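Local structure of 1,4-dihydroxy-2-naphthoyl-CoA hydrolase (Synechocystis sp., 4K00) at the interface of chains A and B and the interface of chains A and C. The protein catalyses the hydrolysis of 1,4-dihydroxy-2-naphthoyl-CoA to 1,4-dihydroxy-2-naphthoate and CoA, a step in phylloquinone (vitamin K1) biosynthesis. Residues are numbered along the deposited sequence; one frame, centred on the assembly and turned at random. Chains: chain A/B/C, 1,4-dihydroxy-2-naphthoyl-CoA hydrolase.

Contact 1: the interface of chains A and B. Residues chain A 19-21, 25; chain B 15-16, 18.
A two-fold interface between two copies in the deposited assembly, probably a biological one as in related hotdog thioesterases, joins the loop of A:Asp19, A:Gly20 and A:Tyr25 to the 3-10 helix 15-17 of chain B and B:Thr18 just after it, so that chain B forms part of the wall around the catalytic aspartate of this hotdog-fold enzyme. B:Leu15 points its two methyls at chain A. B:Leu15 CD1 lies against the carbon stem of A:Asp19, 3.8 Å from the carboxylate carbon CG, while B:Leu15 CD2 approaches the carboxylate oxygen A:Asp19 OD2 at 3.6 Å. B:Leu15 CD2 also sits at the edge of the A:Tyr25 ring, 3.8 Å from CE1, beside A:Asp19 OD2, which lies in the ring plane as well. The leucine thus touches acid and phenol together. With CG set between its own backbone N and carbonyl carbon (chi1 68°), A:Asp19 turns its carboxylate back over its own loop, where OD1 accepts the backbone N of A:Ala21 at 2.8 Å, on the anti side and tilted 32° from the carboxylate plane. An alanine here would probably leave the A:Ala21 N-H without its acceptor and open a gap beside the B:Leu15 methyls, besides removing the catalytic carboxylate. Across a face of the A:Tyr25 ring lies the methyl of B:Ala16, a CH-pi contact with CB 4.0 Å from the ring centre. The phenol OH reaches chain B through a water that also bonds to the backbone N of B:Ala16, tying the ring's tip to the 3-10 helix. At the other end, the backbone N of A:Gly20 gives a weak, bent bond to B:Thr18 OG1. B:Thr18 OG1 is itself anchored within chain B, donating to B:Leu15 O at 2.6 Å, in the carbonyl plane and on a lone pair.

Contact 2: the interface of chains A and C. Residues chain A 34-35, 38, 48; chain C 12, 14-15, 74.
Helix 26-43 of chain A, with the first residue of helix 48-54 at its flank, meets, on chain C, the end of strand 7-12, the loop at C:Tyr14, the start of 3-10 helix 15-17 and the loop of C:Cys74. A:Glu38 makes the central contact. With CG anti to the carbonyl carbon (chi1 -72°) and an extended chain, A:Glu38 reaches out to chain C, where its carboxylate oxygen OE2 receives the backbone N of C:Leu15 at 2.7 Å on the syn lone pair. Since this N opens the 3-10 helix, the acid caps the first N-H of this short turn from the neighbouring chain. One turn back on the same helix, A:His34 steadies the carboxylate: ND1 donates to A:Glu38 OE1 at 2.8 Å, with OE1 in the imidazole plane but the donor standing above the carboxylate plane. A:His34 also touches the neighbour directly, CE1 lying 3.9 Å from C:Leu15 CD2. The C:Tyr14 ring lies across the helix, one face toward A:Glu35. Over the centre of that face stands A:Glu35 CG, 4.0 Å above the plane, and the A:Glu35 carboxylate is stacked nearly parallel to the ring, 9° apart. The opposite face is backed by C:Gln12 O of the same chain, 3.4 Å from the plane, so the ring is held between the partner's helix and its own strand. A:Glu38 comes differently, at the ring's edge, its carboxylate turned 79° from the ring. C:Cys74 SG approaches A:Glu38 OE2 at 3.8 Å, and A:Leu48 adds a looser apolar flank, CD1 being 4.4 Å from C:Leu15 CD2. By clamping the start of the C:Leu15 helix onto helix 26-43, this two-fold contact joins chains A and C in the four-chain assembly, and is likely to support the tetramer common among hotdog thioesterases.

Contact 1: the interface of chains A and B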
# COMPACT_ATOMS: atom_id res chain seq x y z
N ASP A 19 -6.54 3.80 8.92
CA ASP A 19 -5.61 4.90 9.11
C ASP A 19 -5.73 5.49 10.51
O ASP A 19 -6.53 5.03 11.33
CB ASP A 19 -5.81 5.96 8.03
CG ASP A 19 -7.14 6.69 8.16
OD1 ASP A 19 -7.66 6.86 9.28
OD2 ASP A 19 -7.65 7.13 7.11
N GLY A 20 -4.94 6.53 10.76
CA GLY A 20 -4.81 7.09 12.10
C GLY A 20 -6.06 7.78 12.60
O GLY A 20 -6.12 8.19 13.75
N ALA A 21 -7.06 7.90 11.75
CA ALA A 21 -8.33 8.46 12.20
C ALA A 21 -9.21 7.36 12.77
O ALA A 21 -10.29 7.63 13.30
CB ALA A 21 -9.03 9.15 11.04
N TYR A 25 -9.03 3.85 5.29
CA TYR A 25 -8.51 4.93 4.44
C TYR A 25 -9.19 4.91 3.08
O TYR A 25 -9.44 3.84 2.51
CB TYR A 25 -6.99 4.72 4.28
CG TYR A 25 -6.23 5.77 3.53
CD1 TYR A 25 -6.06 7.05 4.05
CD2 TYR A 25 -5.63 5.48 2.31
CE1 TYR A 25 -5.33 8.01 3.36
CE2 TYR A 25 -4.91 6.43 1.62
CZ TYR A 25 -4.76 7.70 2.14
OH TYR A 25 -4.03 8.66 1.46
N LEU B 15 -1.03 10.34 6.15
CA LEU B 15 -2.14 9.64 6.77
C LEU B 15 -2.09 8.16 6.41
O LEU B 15 -2.28 7.29 7.27
CB LEU B 15 -3.48 10.27 6.37
CG LEU B 15 -4.72 9.58 6.95
CD1 LEU B 15 -4.71 9.57 8.46
CD2 LEU B 15 -5.96 10.26 6.40
N ALA B 16 -1.81 7.87 5.14
CA ALA B 16 -1.80 6.48 4.65
C ALA B 16 -0.77 5.61 5.36
O ALA B 16 -0.91 4.39 5.38
CB ALA B 16 -1.55 6.46 3.14
N THR B 18 -0.23 5.52 8.44
CA THR B 18 -0.70 5.21 9.78
C THR B 18 -1.82 4.17 9.76
O THR B 18 -2.40 3.90 8.72
CB THR B 18 -1.18 6.48 10.52
OG1 THR B 18 -2.30 7.06 9.82
CG2 THR B 18 -0.04 7.49 10.61
O HOH W 1 -1.78 9.72 2.81

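Contact 2: the interface of chains A and C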
# COMPACT_ATOMS: atom_id res chain seq x y z
N HIS A 34 -10.94 -3.01 -6.91
CA HIS A 34 -10.09 -3.66 -7.90
C HIS A 34 -9.94 -5.15 -7.57
O HIS A 34 -9.95 -5.99 -8.47
CB HIS A 34 -8.73 -2.95 -8.03
CG HIS A 34 -8.02 -3.24 -9.31
ND1 HIS A 34 -7.34 -4.42 -9.54
CD2 HIS A 34 -7.91 -2.52 -10.46
CE1 HIS A 34 -6.83 -4.41 -10.76
NE2 HIS A 34 -7.16 -3.27 -11.33
N GLU A 35 -9.82 -5.48 -6.29
CA GLU A 35 -9.78 -6.88 -5.86
C GLU A 35 -11.05 -7.65 -6.27
O GLU A 35 -10.96 -8.80 -6.70
CB GLU A 35 -9.60 -6.99 -4.35
CG GLU A 35 -8.26 -6.47 -3.85
CD GLU A 35 -8.18 -6.40 -2.34
OE1 GLU A 35 -9.03 -7.03 -1.64
OE2 GLU A 35 -7.27 -5.71 -1.83
N GLU A 38 -10.71 -8.35 -9.76
CA GLU A 38 -9.76 -9.44 -9.93
C GLU A 38 -10.32 -10.79 -9.53
O GLU A 38 -10.00 -11.80 -10.16
CB GLU A 38 -8.45 -9.16 -9.18
CG GLU A 38 -7.62 -8.06 -9.83
CD GLU A 38 -6.40 -7.70 -9.01
OE1 GLU A 38 -6.50 -6.73 -8.23
OE2 GLU A 38 -5.37 -8.38 -9.16
N LEU A 48 -5.22 -11.27 -15.61
CA LEU A 48 -4.47 -10.06 -15.91
C LEU A 48 -3.03 -10.39 -16.24
O LEU A 48 -2.45 -9.80 -17.16
CB LEU A 48 -4.50 -9.11 -14.72
CG LEU A 48 -5.76 -8.28 -14.58
CD1 LEU A 48 -5.67 -7.40 -13.34
CD2 LEU A 48 -5.99 -7.45 -15.83
N GLN C 12 -4.76 -15.03 -2.44
CA GLN C 12 -4.50 -14.76 -3.85
C GLN C 12 -3.63 -13.52 -3.99
O GLN C 12 -3.83 -12.52 -3.29
CB GLN C 12 -5.82 -14.56 -4.59
CG GLN C 12 -5.64 -14.21 -6.05
CD GLN C 12 -6.86 -14.54 -6.87
OE1 GLN C 12 -7.43 -13.68 -7.54
NE2 GLN C 12 -7.27 -15.80 -6.83
N TYR C 14 -2.83 -10.17 -5.72
CA TYR C 14 -3.53 -9.18 -6.51
C TYR C 14 -2.51 -8.27 -7.19
O TYR C 14 -1.33 -8.22 -6.80
CB TYR C 14 -4.49 -8.35 -5.64
CG TYR C 14 -5.50 -9.21 -4.94
CD1 TYR C 14 -6.50 -9.85 -5.65
CD2 TYR C 14 -5.44 -9.42 -3.57
CE1 TYR C 14 -7.42 -10.66 -5.02
CE2 TYR C 14 -6.35 -10.22 -2.93
CZ TYR C 14 -7.33 -10.85 -3.66
OH TYR C 14 -8.24 -11.66 -3.03
N LEU C 15 -2.98 -7.55 -8.19
CA LEU C 15 -2.11 -6.66 -8.95
C LEU C 15 -1.36 -5.71 -8.01
O LEU C 15 -0.16 -5.48 -8.19
CB LEU C 15 -2.91 -5.90 -9.99
CG LEU C 15 -2.12 -4.96 -10.90
CD1 LEU C 15 -1.06 -5.72 -11.68
CD2 LEU C 15 -3.05 -4.22 -11.84
N CYS C 74 1.17 -11.89 -9.98
CA CYS C 74 -0.26 -11.60 -9.98
C CYS C 74 -1.07 -12.82 -10.37
O CYS C 74 -0.81 -13.45 -11.39
CB CYS C 74 -0.56 -10.46 -10.95
SG CYS C 74 -2.24 -9.79 -10.87

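The centres of the C-alpha atoms of contact 1 and contact 2 are about 23 Å apart, and the two use different parts of chain A, whose A:Tyr25 directly precedes helix 26-43, the element at contact 2. What they share is the 3-10 helix 15-17 of the partner: B:Leu15 in contact 1 and C:Leu15 in contact 2. As all copies behave alike, each Leu15 offers its methyls to the catalytic loop of one neighbour and its backbone N to Glu38 of another. The short helix is therefore a three-chain junction, through which assembly of the four subunits probably bears on the shape of the active site.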